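Local coordinates for cystathionine beta-lyase family protein, YNBB B.subtilis ortholog (Clostridium acetobutylicum, PDB 3HVY), which is probably a pyridoxal-phosphate-dependent lyase of the cystathionine beta-lyase and methionine gamma-lyase kind and may take part in aluminium resistance, at residues 182-187 and 197-202; 313-318 and 337-342; 105-110 and 269-274. All blocks are in the same frame, centred on the assembly; numbering follows the deposited sequence.

Interaction 1: residues 182-187 and 197-202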
loop_
_atom_site.group_PDB
_atom_site.type_symbol
_atom_site.label_atom_id
_atom_site.label_comp_id
_atom_site.label_asym_id
_atom_site.label_seq_id
_atom_site.Cartn_x
_atom_site.Cartn_y
_atom_site.Cartn_z
ATOM N N ILE D 182 -10.010 20.340 28.860
ATOM C CA ILE D 182 -11.031 21.148 28.198
ATOM C C ILE D 182 -11.438 20.374 26.933
ATOM O O ILE D 182 -10.599 19.929 26.182
ATOM C CB ILE D 182 -10.500 22.528 27.807
ATOM C CG1 ILE D 182 -10.035 23.279 29.075
ATOM C CG2 ILE D 182 -11.549 23.332 26.990
ATOM C CD1 ILE D 182 -9.379 24.658 28.829
ATOM N N GLN D 183 -12.728 20.192 26.729
ATOM C CA GLN D 183 -13.253 19.645 25.443
ATOM C C GLN D 183 -13.761 20.832 24.571
ATOM O O GLN D 183 -14.674 21.556 24.963
ATOM C CB GLN D 183 -14.383 18.703 25.775
ATOM C CG GLN D 183 -14.929 17.925 24.614
ATOM C CD GLN D 183 -15.908 16.869 25.071
ATOM O OE1 GLN D 183 -15.576 16.018 25.913
ATOM N NE2 GLN D 183 -17.129 16.896 24.508
ATOM N N ARG D 184 -13.171 21.029 23.399
ATOM C CA ARG D 184 -13.562 22.134 22.520
ATOM C C ARG D 184 -14.960 21.921 21.918
ATOM O O ARG D 184 -15.836 22.783 22.016
ATOM C CB ARG D 184 -12.515 22.305 21.425
ATOM C CG ARG D 184 -12.827 23.382 20.415
ATOM C CD ARG D 184 -11.609 23.582 19.464
ATOM N NE ARG D 184 -11.900 24.577 18.465
ATOM C CZ ARG D 184 -11.046 24.953 17.510
ATOM N NH1 ARG D 184 -9.837 24.403 17.412
ATOM N NH2 ARG D 184 -11.420 25.859 16.638
ATOM N N SER D 185 -15.158 20.759 21.295
ATOM C CA SER D 185 -16.439 20.411 20.685
ATOM C C SER D 185 -17.428 19.808 21.699
ATOM O O SER D 185 -17.086 18.889 22.438
ATOM C CB SER D 185 -16.185 19.429 19.532
ATOM O OG SER D 185 -17.370 19.129 18.846
ATOM N N THR D 186 -18.647 20.335 21.757
ATOM C CA THR D 186 -19.674 19.790 22.643
ATOM C C THR D 186 -19.960 18.364 22.185
ATOM O O THR D 186 -19.835 18.025 21.001
ATOM C CB THR D 186 -21.010 20.577 22.465
ATOM O OG1 THR D 186 -20.780 21.966 22.718
ATOM C CG2 THR D 186 -22.164 20.014 23.319
ATOM N N GLY D 187 -20.377 17.488 23.059
ATOM C CA GLY D 187 -20.791 16.199 22.455
ATOM C C GLY D 187 -22.285 16.177 22.103
ATOM O O GLY D 187 -22.815 17.004 21.351
ATOM N N ALA D 197 -11.632 32.059 21.492
ATOM C CA ALA D 197 -11.594 33.233 22.404
ATOM C C ALA D 197 -12.119 32.880 23.772
ATOM O O ALA D 197 -11.661 33.443 24.781
ATOM C CB ALA D 197 -12.361 34.468 21.818
ATOM N N GLU D 198 -13.057 31.947 23.844
ATOM C CA GLU D 198 -13.528 31.446 25.134
ATOM C C GLU D 198 -12.498 30.610 25.844
ATOM O O GLU D 198 -12.305 30.733 27.060
ATOM C CB GLU D 198 -14.801 30.661 24.980
ATOM C CG GLU D 198 -15.914 31.547 24.534
ATOM C CD GLU D 198 -17.183 30.831 24.119
ATOM O OE1 GLU D 198 -17.210 29.879 23.293
ATOM O OE2 GLU D 198 -18.207 31.311 24.588
ATOM N N ILE D 199 -11.826 29.748 25.091
ATOM C CA ILE D 199 -10.741 28.938 25.642
ATOM C C ILE D 199 -9.637 29.866 26.128
ATOM O O ILE D 199 -9.077 29.641 27.208
ATOM C CB ILE D 199 -10.216 27.899 24.622
ATOM C CG1 ILE D 199 -11.333 26.876 24.297
ATOM C CG2 ILE D 199 -8.960 27.223 25.167
ATOM C CD1 ILE D 199 -11.055 25.991 23.101
ATOM N N ALA D 200 -9.337 30.922 25.358
ATOM C CA ALA D 200 -8.318 31.877 25.776
ATOM C C ALA D 200 -8.576 32.472 27.144
ATOM O O ALA D 200 -7.658 32.593 27.967
ATOM C CB ALA D 200 -8.162 33.000 24.728
ATOM N N GLU D 201 -9.816 32.843 27.397
ATOM C CA GLU D 201 -10.183 33.449 28.677
ATOM C C GLU D 201 -10.190 32.456 29.831
ATOM O O GLU D 201 -9.830 32.806 30.941
ATOM C CB GLU D 201 -11.547 34.128 28.580
ATOM C CG GLU D 201 -11.498 35.321 27.682
ATOM C CD GLU D 201 -10.417 36.340 28.125
ATOM O OE1 GLU D 201 -10.431 36.723 29.324
ATOM O OE2 GLU D 201 -9.556 36.731 27.280
ATOM N N ILE D 202 -10.627 31.238 29.574
ATOM C CA ILE D 202 -10.566 30.188 30.562
ATOM C C ILE D 202 -9.114 29.986 30.994
ATOM O O ILE D 202 -8.797 29.896 32.204
ATOM C CB ILE D 202 -11.173 28.887 29.984
ATOM C CG1 ILE D 202 -12.705 29.038 29.878
ATOM C CG2 ILE D 202 -10.824 27.687 30.837
ATOM C CD1 ILE D 202 -13.390 28.061 28.899
#
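Ile182, near the end of its strand, and Ile202 on the helix that follows lie alongside each other and run in opposite directions, so that each branch passes the other rather than meeting it head-on. The touching atoms are Ile182 CD1 and Ile202 CG2, 3.9 Å apart. Ile182 reaches this far because its CG1 is anti to the carbonyl carbon (chi1 -60°) and the rest of the branch is extended, which carries CD1 out to the helix. Its shorter branch faces the preceding helical turn, with Ile182 CG2 4.5 Å from Ile199 CG1, a looser fit. Ile199 then presents its own end to Arg184: the two side chains cross at about a right angle, and Ile199 CD1 rests on the aliphatic stem of the arginine, 4.1 Å from Arg184 CG. Beyond that point the arginine stays straight and takes its charge away from the isoleucines. Its NH1 hydrogen-bonds Asn219 OD1 and forms a salt bridge with Glu229 OE1, and its NH2 hydrogen-bonds Thr331 OG1, so a buried guanidinium is satisfied beyond an apolar stem.

Between Ile182 and Arg184, Gln183 leaves the opposite side of the strand, its CB pointing away from the helix. Its NE2 donates to Ser185 O at 2.9 Å, with the acceptor almost in the amide plane. The OE1 of the same amide accepts a hydrogen bond from the backbone N of Tyr127, which fixes how the group is turned and ties the bend after the strand to a neighbouring loop.

The contact thus illustrates a beta-alpha-beta crossover: helix 196-207 connects the parallel neighbours 177-183 and 214-218 and lays its isoleucines on the first of them, in the mixed central sheet of a fold of the pyridoxal-phosphate-dependent aminotransferase clan.

Interaction 2: residues 313-318 and 337-342; sequences RIMELA and IKFNDE
A backbone hydrogen bond from Leu317 N to Arg313 O, 2.8 Å long, closes the helical turn from which Met315 reaches over to Ile337 and Phe339. On the far side of that turn a second polar link joins Arg313 NH1 to Glu316 OE1 at 2.9 Å, a salt bridge between residues about one helical turn apart. The glutamate oxygen lies in the guanidinium plane, whereas the nitrogen sits well above the plane of the carboxylate. Leu317 CD2 lies over one face of the guanidinium, toward its rim, and Arg313 NE has a further salt bridge to Asp30 of helix 18-55, so the arginine is held from several directions.

The meeting across the two segments is entirely apolar. Met315, present as selenomethionine, is bent at both chi2 (-57°) and chi3 (-73°), and this curl offers two separate points of touch. Its CG lies 3.8 Å from Ile337 CD1, where the two side chains cross at about a right angle. Its terminal methyl CE comes 3.7 Å from Phe339 CE1, approaching the ring obliquely. The methyl also nears the other branch of the isoleucine, with Met315 CE 4.1 Å from Ile337 CG2. That same CG2 lies over one face of the Phe339 ring, offset toward its rim, so methionine, isoleucine and phenylalanine form a continuous cluster. Phe348 of helix 342-354 and Leu422 of helix 411-422 extend it, and Phe320 meets Phe339 edge-to-face.

Just past the phenylalanine, Asp341 serves as N-cap of the next helix, its OD2 accepting from Lys344 N. The whole exemplifies helix-on-sheet packing against an antiparallel sheet: the end of the long helix 287-317 is seated against strand 334-338 of the five-stranded sheet, probably the small C-terminal domain usual in fold-type I pyridoxal-phosphate enzymes.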
loop_
_atom_site.group_PDB
_atom_site.type_symbol
_atom_site.label_atom_id
_atom_site.label_comp_id
_atom_site.label_asym_id
_atom_site.label_seq_id
_atom_site.Cartn_x
_atom_site.Cartn_y
_atom_site.Cartn_z
ATOM N N ARG D 313 -29.373 27.159 8.629
ATOM C CA ARG D 313 -30.348 28.104 8.096
ATOM C C ARG D 313 -31.532 27.427 7.448
ATOM O O ARG D 313 -32.671 27.777 7.763
ATOM C CB ARG D 313 -29.759 29.109 7.121
ATOM C CG ARG D 313 -30.747 30.187 6.721
ATOM C CD ARG D 313 -31.398 30.851 7.928
ATOM N NE ARG D 313 -32.057 32.134 7.571
ATOM C CZ ARG D 313 -32.759 32.908 8.402
ATOM N NH1 ARG D 313 -32.962 32.580 9.696
ATOM N NH2 ARG D 313 -33.339 33.998 7.914
ATOM N N ILE D 314 -31.290 26.439 6.578
ATOM C CA ILE D 314 -32.410 25.809 5.904
ATOM C C ILE D 314 -33.329 25.042 6.876
ATOM O O ILE D 314 -34.538 25.101 6.742
ATOM C CB ILE D 314 -31.994 24.958 4.692
ATOM C CG1 ILE D 314 -33.205 24.789 3.746
ATOM C CG2 ILE D 314 -31.374 23.582 5.116
ATOM C CD1 ILE D 314 -32.868 23.966 2.421
HETATM N N MSE D 315 -32.788 24.371 7.880
HETATM C CA MSE D 315 -33.660 23.633 8.794
HETATM C C MSE D 315 -34.460 24.655 9.627
HETATM O O MSE D 315 -35.609 24.437 9.988
HETATM C CB MSE D 315 -32.849 22.679 9.673
HETATM C CG MSE D 315 -32.072 21.607 8.894
HETATM SE SE MSE D 315 -33.229 20.558 7.774
HETATM C CE MSE D 315 -34.124 19.511 9.149
ATOM N N GLU D 316 -33.834 25.782 9.936
ATOM C CA GLU D 316 -34.532 26.868 10.621
ATOM C C GLU D 316 -35.674 27.460 9.754
ATOM O O GLU D 316 -36.799 27.652 10.240
ATOM C CB GLU D 316 -33.531 27.929 11.002
ATOM C CG GLU D 316 -34.056 29.182 11.599
ATOM C CD GLU D 316 -32.951 29.966 12.225
ATOM O OE1 GLU D 316 -32.096 30.516 11.493
ATOM O OE2 GLU D 316 -32.928 29.970 13.458
ATOM N N LEU D 317 -35.392 27.702 8.471
ATOM C CA LEU D 317 -36.433 28.121 7.545
ATOM C C LEU D 317 -37.596 27.127 7.530
ATOM O O LEU D 317 -38.760 27.510 7.372
ATOM C CB LEU D 317 -35.873 28.305 6.139
ATOM C CG LEU D 317 -34.838 29.392 5.952
ATOM C CD1 LEU D 317 -34.745 29.841 4.486
ATOM C CD2 LEU D 317 -35.199 30.561 6.875
ATOM N N ALA D 318 -37.285 25.858 7.765
ATOM C CA ALA D 318 -38.282 24.792 7.833
ATOM C C ALA D 318 -39.025 24.698 9.171
ATOM O O ALA D 318 -39.874 23.841 9.323
ATOM C CB ALA D 318 -37.607 23.436 7.524
ATOM N N ILE D 337 -29.713 19.756 15.297
ATOM C CA ILE D 337 -31.044 20.095 14.848
ATOM C C ILE D 337 -32.027 19.432 15.856
ATOM O O ILE D 337 -31.942 18.227 16.068
ATOM C CB ILE D 337 -31.337 19.505 13.453
ATOM C CG1 ILE D 337 -30.220 19.839 12.424
ATOM C CG2 ILE D 337 -32.765 19.932 12.966
ATOM C CD1 ILE D 337 -30.334 19.032 11.124
ATOM N N LYS D 338 -32.893 20.212 16.495
ATOM C CA LYS D 338 -33.890 19.658 17.436
ATOM C C LYS D 338 -35.151 19.273 16.655
ATOM O O LYS D 338 -35.978 20.102 16.339
ATOM C CB LYS D 338 -34.188 20.660 18.532
ATOM C CG LYS D 338 -35.051 20.147 19.670
ATOM C CD LYS D 338 -35.269 21.183 20.768
ATOM C CE LYS D 338 -33.951 21.551 21.487
ATOM N NZ LYS D 338 -34.132 22.383 22.722
ATOM N N PHE D 339 -35.284 17.997 16.332
ATOM C CA PHE D 339 -36.427 17.548 15.534
ATOM C C PHE D 339 -37.732 17.523 16.348
ATOM O O PHE D 339 -38.799 17.723 15.786
ATOM C CB PHE D 339 -36.122 16.193 14.883
ATOM C CG PHE D 339 -35.071 16.263 13.818
ATOM C CD1 PHE D 339 -35.403 16.653 12.532
ATOM C CD2 PHE D 339 -33.756 16.007 14.113
ATOM C CE1 PHE D 339 -34.458 16.738 11.566
ATOM C CE2 PHE D 339 -32.793 16.072 13.150
ATOM C CZ PHE D 339 -33.143 16.440 11.871
ATOM N N ASN D 340 -37.623 17.307 17.661
ATOM C CA ASN D 340 -38.769 17.245 18.589
ATOM C C ASN D 340 -39.738 16.132 18.217
ATOM O O ASN D 340 -40.934 16.222 18.515
ATOM C CB ASN D 340 -39.541 18.570 18.659
ATOM C CG ASN D 340 -38.958 19.545 19.642
ATOM O OD1 ASN D 340 -38.581 19.175 20.762
ATOM N ND2 ASN D 340 -38.878 20.826 19.231
ATOM N N ASP D 341 -39.227 15.103 17.548
ATOM C CA ASP D 341 -40.047 14.032 17.055
ATOM C C ASP D 341 -39.124 12.888 16.607
ATOM O O ASP D 341 -38.184 13.095 15.828
ATOM C CB ASP D 341 -40.947 14.544 15.906
ATOM C CG ASP D 341 -41.872 13.473 15.359
ATOM O OD1 ASP D 341 -42.855 13.109 16.047
ATOM O OD2 ASP D 341 -41.612 12.990 14.246
ATOM N N GLU D 342 -39.421 11.679 17.079
ATOM C CA GLU D 342 -38.587 10.541 16.808
ATOM C C GLU D 342 -38.571 10.164 15.332
ATOM O O GLU D 342 -37.519 9.931 14.766
ATOM C CB GLU D 342 -39.014 9.361 17.661
ATOM C CG GLU D 342 -38.094 8.155 17.514
ATOM C CD GLU D 342 -38.393 7.051 18.527
ATOM O OE1 GLU D 342 -39.338 7.233 19.323
ATOM O OE2 GLU D 342 -37.671 6.018 18.532
#

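Interaction 3: residues 105-110 and 269-274; sequences IGAALF and FRVTVP. With EDO (1,2-ethanediol), chain S.
The guanidinium of Arg270 lies flat on the ring of Phe110, a cation-pi stack with planes only 15° apart and Arg270 CZ 4.0 Å from the centroid of the Phe110 ring. It joins two helices, 101-111 and 261-271, of the large domain of a fold-type I pyridoxal-phosphate enzyme, at a place where a second subunit packs. Arg270 CG is anti to the backbone N (chi1 164°), and a bend at chi2 turns the rest of the chain over the phenylalanine; on the way, Arg270 CG passes 3.7 Å from Ala107 CA. The stack fills one face of the group but keeps its N-H bonds available at the edge. NH2 donates to the backbone O of Thr272 of the second subunit, and Arg270 NH2 of the second subunit makes the matching bond to Thr272 O of this chain. Arg270 NH1 donates a weak hydrogen bond, 3.3 Å to O1 of an ethanediol probably left from the crystallisation liquor. Pro274 of the second subunit packs on Phe110, and Phe269 of the second subunit on Arg270. Beside the stack Ala107 CB and Val271 CG2 are 3.4 Å apart, closer than usual for two carbons.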
loop_
_atom_site.group_PDB
_atom_site.type_symbol
_atom_site.label_atom_id
_atom_site.label_comp_id
_atom_site.label_asym_id
_atom_site.label_seq_id
_atom_site.Cartn_x
_atom_site.Cartn_y
_atom_site.Cartn_z
ATOM N N ILE D 105 -6.234 11.092 22.468
ATOM C CA ILE D 105 -6.640 11.829 23.657
ATOM C C ILE D 105 -6.232 11.062 24.905
ATOM O O ILE D 105 -5.539 11.592 25.769
ATOM C CB ILE D 105 -8.164 12.158 23.652
ATOM C CG1 ILE D 105 -8.486 13.196 22.545
ATOM C CG2 ILE D 105 -8.625 12.686 25.048
ATOM C CD1 ILE D 105 -9.901 13.190 22.143
ATOM N N GLY D 106 -6.599 9.793 24.958
ATOM C CA GLY D 106 -6.181 8.911 26.048
ATOM C C GLY D 106 -4.681 8.847 26.295
ATOM O O GLY D 106 -4.251 8.862 27.444
ATOM N N ALA D 107 -3.886 8.762 25.230
ATOM C CA ALA D 107 -2.443 8.682 25.352
ATOM C C ALA D 107 -1.903 10.000 25.963
ATOM O O ALA D 107 -0.955 9.993 26.755
ATOM C CB ALA D 107 -1.813 8.409 23.985
ATOM N N ALA D 108 -2.484 11.133 25.564
ATOM C CA ALA D 108 -2.081 12.436 26.092
ATOM C C ALA D 108 -2.364 12.504 27.598
ATOM O O ALA D 108 -1.545 13.006 28.349
ATOM C CB ALA D 108 -2.754 13.580 25.356
ATOM N N LEU D 109 -3.489 11.926 28.043
ATOM C CA LEU D 109 -3.831 11.899 29.444
ATOM C C LEU D 109 -2.974 10.917 30.242
ATOM O O LEU D 109 -2.309 11.324 31.196
ATOM C CB LEU D 109 -5.320 11.606 29.631
ATOM C CG LEU D 109 -6.268 12.643 28.975
ATOM C CD1 LEU D 109 -7.730 12.106 28.930
ATOM C CD2 LEU D 109 -6.120 13.973 29.710
ATOM N N PHE D 110 -2.961 9.643 29.839
ATOM C CA PHE D 110 -2.176 8.637 30.534
ATOM C C PHE D 110 -0.738 9.070 30.663
ATOM O O PHE D 110 -0.162 9.013 31.728
ATOM C CB PHE D 110 -2.231 7.272 29.856
ATOM C CG PHE D 110 -3.344 6.409 30.333
ATOM C CD1 PHE D 110 -3.236 5.726 31.527
ATOM C CD2 PHE D 110 -4.505 6.265 29.582
ATOM C CE1 PHE D 110 -4.289 4.921 32.009
ATOM C CE2 PHE D 110 -5.575 5.469 30.074
ATOM C CZ PHE D 110 -5.444 4.796 31.279
ATOM N N PHE D 269 5.455 7.739 25.219
ATOM C CA PHE D 269 5.831 6.543 26.003
ATOM C C PHE D 269 4.634 5.702 26.341
ATOM O O PHE D 269 4.772 4.481 26.604
ATOM C CB PHE D 269 6.599 6.897 27.288
ATOM C CG PHE D 269 7.920 7.598 27.050
ATOM C CD1 PHE D 269 8.772 7.202 26.039
ATOM C CD2 PHE D 269 8.316 8.646 27.878
ATOM C CE1 PHE D 269 9.993 7.849 25.832
ATOM C CE2 PHE D 269 9.524 9.295 27.673
ATOM C CZ PHE D 269 10.361 8.885 26.663
ATOM N N ARG D 270 3.457 6.333 26.378
ATOM C CA ARG D 270 2.192 5.590 26.496
ATOM C C ARG D 270 1.767 4.964 25.167
ATOM O O ARG D 270 1.195 3.861 25.119
ATOM C CB ARG D 270 1.083 6.507 26.964
ATOM C CG ARG D 270 -0.312 5.959 26.768
ATOM C CD ARG D 270 -0.592 4.715 27.605
ATOM N NE ARG D 270 -1.838 4.102 27.121
ATOM C CZ ARG D 270 -2.655 3.394 27.881
ATOM N NH1 ARG D 270 -2.380 3.200 29.152
ATOM N NH2 ARG D 270 -3.761 2.879 27.375
ATOM N N VAL D 271 2.058 5.670 24.082
ATOM C CA VAL D 271 1.692 5.179 22.765
ATOM C C VAL D 271 2.501 3.961 22.396
ATOM O O VAL D 271 1.966 3.043 21.806
ATOM C CB VAL D 271 1.782 6.270 21.661
ATOM C CG1 VAL D 271 1.444 5.635 20.278
ATOM C CG2 VAL D 271 0.812 7.427 21.985
ATOM N N THR D 272 3.802 3.969 22.671
ATOM C CA THR D 272 4.619 2.802 22.416
ATOM C C THR D 272 4.994 2.327 23.788
ATOM O O THR D 272 4.120 1.880 24.504
ATOM C CB THR D 272 5.785 3.086 21.490
ATOM O OG1 THR D 272 6.665 4.059 22.055
ATOM C CG2 THR D 272 5.286 3.599 20.107
ATOM N N VAL D 273 6.254 2.478 24.184
ATOM C CA VAL D 273 6.699 2.136 25.530
ATOM C C VAL D 273 7.790 3.113 25.972
ATOM O O VAL D 273 8.446 3.780 25.128
ATOM C CB VAL D 273 7.229 0.658 25.668
ATOM C CG1 VAL D 273 6.076 -0.322 25.783
ATOM C CG2 VAL D 273 8.170 0.305 24.512
ATOM N N PRO D 274 7.985 3.193 27.280
ATOM C CA PRO D 274 9.071 3.896 27.905
ATOM C C PRO D 274 10.369 3.512 27.232
ATOM O O PRO D 274 10.583 2.325 26.965
ATOM C CB PRO D 274 9.079 3.298 29.296
ATOM C CG PRO D 274 7.677 3.002 29.577
ATOM C CD PRO D 274 7.115 2.539 28.283
HETATM C C1 EDO S . -0.550 3.712 32.017
HETATM O O1 EDO S . 0.060 4.429 30.942
HETATM C C2 EDO S . 0.170 2.405 32.130
HETATM O O2 EDO S . -0.519 1.369 31.401
#

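From the N terminus, the first segment met is 105-110, which opens the long loop that interaction 3 closes at 269-274. Nested inside it, interaction 1 closes a short loop within a beta-alpha-beta unit of the central sheet; Lys244, which carries the pyridoxal phosphate, also falls within the larger loop. Interaction 2 follows in series, its loop carrying the edge strand 321-323 between helix 287-317 and strand 334-338. None cross. Centres of interactions 2 and 3 stand about 41 Å apart on opposite sides of the chain's centre, one tying the C-terminal sheet to its helix, the other lying at the subunit boundary, while interaction 1 packs a helix on the central sheet, nearer the middle of the chain.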